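Local coordinates for HAT1-interacting factor 1 (Saccharomyces cerevisiae, PDB 4NQ0), which acts in the nucleus as a homodimeric chaperone for histones H3 and H4, is a component of the HAT-B histone acetyltransferase complex, and also binds H2A-H2B dimers, at residues 212-217 against 236-241; 254-259 against 288-293. One frame throughout, in Å; residues are numbered along the deposited sequence.

Interaction 1. Residues 212-217 against 236-241; sequences QALMLL and GDVYIL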
# COMPACT_ATOMS: atom_id res chain seq x y z
N GLN A 212 6.55 -0.80 -9.32
CA GLN A 212 7.86 -0.19 -9.53
C GLN A 212 8.36 0.60 -8.32
O GLN A 212 9.56 0.64 -8.07
CB GLN A 212 7.83 0.67 -10.79
CG GLN A 212 7.57 -0.17 -12.06
CD GLN A 212 7.32 0.68 -13.27
OE1 GLN A 212 8.26 1.14 -13.91
NE2 GLN A 212 6.04 0.89 -13.61
N ALA A 213 7.46 1.24 -7.57
CA ALA A 213 7.87 1.84 -6.28
C ALA A 213 8.48 0.79 -5.35
O ALA A 213 9.53 1.03 -4.73
CB ALA A 213 6.70 2.53 -5.61
N LEU A 214 7.83 -0.37 -5.27
CA LEU A 214 8.29 -1.48 -4.45
C LEU A 214 9.66 -1.93 -4.90
O LEU A 214 10.55 -2.14 -4.09
CB LEU A 214 7.37 -2.70 -4.57
CG LEU A 214 6.07 -2.74 -3.77
CD1 LEU A 214 5.30 -3.99 -4.18
CD2 LEU A 214 6.34 -2.73 -2.26
N MET A 215 9.79 -2.12 -6.20
CA MET A 215 11.04 -2.50 -6.83
C MET A 215 12.17 -1.58 -6.36
O MET A 215 13.23 -2.05 -5.95
CB MET A 215 10.86 -2.46 -8.35
CG MET A 215 12.09 -2.48 -9.23
SD MET A 215 11.63 -2.02 -10.93
CE MET A 215 10.33 -3.21 -11.30
N LEU A 216 11.92 -0.28 -6.41
CA LEU A 216 12.94 0.72 -6.07
C LEU A 216 13.25 0.75 -4.57
O LEU A 216 14.41 0.72 -4.16
CB LEU A 216 12.50 2.10 -6.58
CG LEU A 216 12.48 2.23 -8.11
CD1 LEU A 216 11.68 3.44 -8.58
CD2 LEU A 216 13.91 2.28 -8.66
N LEU A 217 12.20 0.79 -3.75
CA LEU A 217 12.34 0.78 -2.29
C LEU A 217 13.00 -0.50 -1.78
O LEU A 217 13.81 -0.46 -0.85
CB LEU A 217 10.97 0.95 -1.62
CG LEU A 217 10.29 2.31 -1.78
CD1 LEU A 217 8.81 2.23 -1.42
CD2 LEU A 217 10.98 3.36 -0.92
N GLY A 236 5.60 -0.91 3.41
CA GLY A 236 4.30 -1.13 4.05
C GLY A 236 3.25 -0.16 3.56
O GLY A 236 2.14 -0.57 3.19
N ASP A 237 3.62 1.12 3.52
CA ASP A 237 2.76 2.20 3.01
C ASP A 237 2.34 1.93 1.57
O ASP A 237 1.18 2.17 1.20
CB ASP A 237 3.47 3.57 3.08
CG ASP A 237 3.54 4.14 4.49
OD1 ASP A 237 2.82 3.66 5.39
OD2 ASP A 237 4.33 5.08 4.69
N VAL A 238 3.26 1.42 0.76
CA VAL A 238 2.94 1.11 -0.63
C VAL A 238 1.92 -0.02 -0.71
O VAL A 238 0.99 0.03 -1.54
CB VAL A 238 4.19 0.76 -1.45
CG1 VAL A 238 3.79 0.19 -2.84
CG2 VAL A 238 5.08 2.00 -1.59
N TYR A 239 2.08 -1.03 0.14
CA TYR A 239 1.16 -2.17 0.14
C TYR A 239 -0.24 -1.73 0.56
O TYR A 239 -1.22 -2.20 -0.02
CB TYR A 239 1.68 -3.33 1.01
CG TYR A 239 2.67 -4.23 0.31
CD1 TYR A 239 2.37 -4.82 -0.92
CD2 TYR A 239 3.90 -4.53 0.88
CE1 TYR A 239 3.27 -5.65 -1.56
CE2 TYR A 239 4.81 -5.36 0.25
CZ TYR A 239 4.49 -5.91 -0.97
OH TYR A 239 5.39 -6.72 -1.58
N ILE A 240 -0.34 -0.83 1.54
CA ILE A 240 -1.64 -0.27 1.92
C ILE A 240 -2.29 0.44 0.73
O ILE A 240 -3.47 0.25 0.45
CB ILE A 240 -1.55 0.73 3.12
CG1 ILE A 240 -1.10 0.03 4.41
CG2 ILE A 240 -2.89 1.42 3.34
CD1 ILE A 240 -2.05 -1.05 4.94
N LEU A 241 -1.52 1.26 0.02
CA LEU A 241 -2.05 1.96 -1.16
C LEU A 241 -2.49 0.97 -2.23
O LEU A 241 -3.56 1.12 -2.81
CB LEU A 241 -1.00 2.90 -1.77
CG LEU A 241 -1.39 4.35 -2.07
CD1 LEU A 241 -0.22 5.02 -2.84
CD2 LEU A 241 -2.71 4.51 -2.83
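L214 fills the angle between V238 and Y239, and its two methyl branches divide the work. CD2 sits over one face of the Y239 ring, offset toward the rim, in a CH-pi contact 4.1 Å from the ring centroid and 20° off the normal. CD1 lies near the hydroxyl end of the ring, 3.7 Å from Y239 CE1. The two side chains meet at about a right angle. Both have CG anti to the carbonyl carbon, and from there the ring of Y239 reaches across to the leucine although its CB does not point at the facing helix.

The CB of V238 is directed toward segment 212-217, and its methyls are split between two partners. CG1, anti to the backbone N (chi1 170°), packs 3.8 Å from L214 CG, whereas CG2 meets L217 CD1 at 3.7 Å. A213 CB touches the same CG2 more loosely, at 4.4 Å. Segments 212-217 and 236-241, on the consecutive helices 202-218 and 229-248, run antiparallel, their local axes 10.1 Å apart; this is the packing of neighbouring antiparallel helices between successive repeats of a TPR array, predicted TPR 1 and TPR 2. Five buried side chains make this interface by apolar packing, without a polar bond between the segments.

The hydroxyl of Y239 is satisfied beyond the two segments by a hydrogen bond to D180 OD2, which would restrict swinging of the ring that L214 covers. I235 and M242, on the same helix as V238, also touch L214.

Interaction 2. Residues 254-259 against 288-293; sequences RAIHHY and DALRWV
I256 of helix 252-266 packs against A289, L290 and V293 of segment 288-293. This is helix packing in the TPR array, between predicted TPR 2 and the start of predicted TPR 3, within the region that interacts with H2A-H2B.

The contacts are apolar. I256 has CG1 anti to the carbonyl carbon (chi1 -62°), which sets it 3.3 Å from A289 CB, tighter than usual van der Waals contact. The helices come close here, with the CA atoms of I256 and A289 6.0 Å apart. Beyond, I256 CD1 lies 3.5 Å from L290 CA and meets L290 CD1 at 3.9 Å. An alanine in place of I256 would probably leave L290 and V293 without their partner from this helix and open a gap beside A289. Y259 presents its ring edge to the same alanine, CE2 being 4.1 Å from A289 CB.

Polar groups act around this core: Y259 OH is hydrogen-bonded to D244 OD2 on helix 229-248, and R291 NE forms a salt bridge with D336 OD1. Past the helix, V293 turns back so that its CG1 lies 3.8 Å from I256 CD1.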
# COMPACT_ATOMS: atom_id res chain seq x y z
N ARG A 254 -7.10 -9.76 -3.59
CA ARG A 254 -5.80 -9.13 -3.77
C ARG A 254 -5.59 -8.02 -2.74
O ARG A 254 -4.50 -7.89 -2.17
CB ARG A 254 -5.63 -8.59 -5.20
CG ARG A 254 -5.27 -9.69 -6.22
CD ARG A 254 -5.32 -9.22 -7.69
NE ARG A 254 -4.54 -7.99 -7.90
CZ ARG A 254 -4.13 -7.54 -9.09
NH1 ARG A 254 -4.42 -8.21 -10.22
NH2 ARG A 254 -3.43 -6.42 -9.17
N ALA A 255 -6.64 -7.24 -2.49
CA ALA A 255 -6.58 -6.19 -1.48
C ALA A 255 -6.15 -6.74 -0.14
O ALA A 255 -5.18 -6.26 0.45
CB ALA A 255 -7.94 -5.49 -1.32
N ILE A 256 -6.86 -7.76 0.34
CA ILE A 256 -6.62 -8.30 1.67
C ILE A 256 -5.20 -8.82 1.76
O ILE A 256 -4.50 -8.60 2.75
CB ILE A 256 -7.62 -9.41 2.05
CG1 ILE A 256 -9.05 -8.87 2.08
CG2 ILE A 256 -7.30 -9.96 3.43
CD1 ILE A 256 -10.15 -9.95 2.04
N HIS A 257 -4.75 -9.49 0.69
CA HIS A 257 -3.40 -10.02 0.65
C HIS A 257 -2.36 -8.91 0.81
O HIS A 257 -1.36 -9.08 1.52
CB HIS A 257 -3.17 -10.80 -0.65
CG HIS A 257 -1.73 -11.05 -0.95
ND1 HIS A 257 -0.98 -11.99 -0.27
CD2 HIS A 257 -0.90 -10.47 -1.84
CE1 HIS A 257 0.25 -11.98 -0.75
NE2 HIS A 257 0.33 -11.07 -1.70
N HIS A 258 -2.59 -7.77 0.17
CA HIS A 258 -1.66 -6.64 0.29
C HIS A 258 -1.70 -5.94 1.64
O HIS A 258 -0.65 -5.57 2.18
CB HIS A 258 -1.83 -5.66 -0.87
CG HIS A 258 -1.22 -6.17 -2.13
ND1 HIS A 258 -1.89 -6.16 -3.34
CD2 HIS A 258 -0.02 -6.75 -2.37
CE1 HIS A 258 -1.11 -6.69 -4.27
NE2 HIS A 258 0.03 -7.06 -3.70
N TYR A 259 -2.89 -5.78 2.20
CA TYR A 259 -3.02 -5.27 3.58
C TYR A 259 -2.26 -6.15 4.59
O TYR A 259 -1.60 -5.65 5.52
CB TYR A 259 -4.48 -5.17 4.00
CG TYR A 259 -5.31 -4.11 3.29
CD1 TYR A 259 -4.78 -2.87 2.94
CD2 TYR A 259 -6.66 -4.34 3.04
CE1 TYR A 259 -5.56 -1.90 2.30
CE2 TYR A 259 -7.45 -3.38 2.43
CZ TYR A 259 -6.90 -2.16 2.07
OH TYR A 259 -7.69 -1.21 1.47
N ASP A 288 -12.18 -4.89 6.87
CA ASP A 288 -13.11 -4.17 6.02
C ASP A 288 -13.18 -4.79 4.62
O ASP A 288 -14.26 -4.87 4.04
CB ASP A 288 -12.75 -2.69 5.92
CG ASP A 288 -13.96 -1.82 5.64
OD1 ASP A 288 -14.83 -1.72 6.54
OD2 ASP A 288 -14.05 -1.25 4.54
N ALA A 289 -12.05 -5.22 4.08
CA ALA A 289 -12.03 -5.90 2.80
C ALA A 289 -12.61 -7.32 2.94
O ALA A 289 -13.37 -7.76 2.09
CB ALA A 289 -10.62 -5.96 2.25
N LEU A 290 -12.25 -7.99 4.03
CA LEU A 290 -12.71 -9.34 4.32
C LEU A 290 -14.22 -9.51 4.34
O LEU A 290 -14.73 -10.57 3.99
CB LEU A 290 -12.13 -9.80 5.67
CG LEU A 290 -12.06 -11.28 6.05
CD1 LEU A 290 -11.54 -12.15 4.92
CD2 LEU A 290 -11.16 -11.42 7.29
N ARG A 291 -14.96 -8.47 4.73
CA ARG A 291 -16.42 -8.59 4.72
C ARG A 291 -17.00 -8.79 3.32
O ARG A 291 -18.05 -9.39 3.17
CB ARG A 291 -17.09 -7.42 5.45
CG ARG A 291 -16.92 -6.08 4.80
CD ARG A 291 -17.04 -4.94 5.81
NE ARG A 291 -18.44 -4.60 6.04
CZ ARG A 291 -19.01 -3.43 5.75
NH1 ARG A 291 -18.31 -2.43 5.23
NH2 ARG A 291 -20.31 -3.25 5.99
N TRP A 292 -16.28 -8.34 2.29
CA TRP A 292 -16.77 -8.43 0.92
C TRP A 292 -16.27 -9.64 0.12
O TRP A 292 -16.73 -9.88 -1.00
CB TRP A 292 -16.42 -7.15 0.17
CG TRP A 292 -16.91 -5.95 0.90
CD1 TRP A 292 -16.16 -5.00 1.52
CD2 TRP A 292 -18.28 -5.62 1.14
NE1 TRP A 292 -16.99 -4.07 2.12
CE2 TRP A 292 -18.29 -4.43 1.91
CE3 TRP A 292 -19.51 -6.21 0.78
CZ2 TRP A 292 -19.47 -3.82 2.32
CZ3 TRP A 292 -20.68 -5.59 1.19
CH2 TRP A 292 -20.66 -4.41 1.95
N VAL A 293 -15.33 -10.40 0.68
CA VAL A 293 -14.76 -11.52 -0.05
C VAL A 293 -15.65 -12.75 0.16
O VAL A 293 -15.84 -13.21 1.29
CB VAL A 293 -13.28 -11.76 0.35
CG1 VAL A 293 -13.17 -12.27 1.77
CG2 VAL A 293 -12.62 -12.73 -0.63

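Both contacts are buried and apolar, but interaction 1 lies about 6 Å from the centre of the chain and interaction 2 about 12 Å, measured centre to centre. No helix is common to them; they are joined because helices 229-248 and 252-266 follow each other and pack together. At that junction Y239 CD1 approaches H258 CD2 to 3.4 Å, with the ring planes about 15° apart. Interaction 1 uses a tyrosine face along two regular helices, whereas interaction 2 uses a tyrosine edge and a small alanine near a helix end, where V293, one of the touching residues, is partly exposed, whereas every touching residue of interaction 1 is buried.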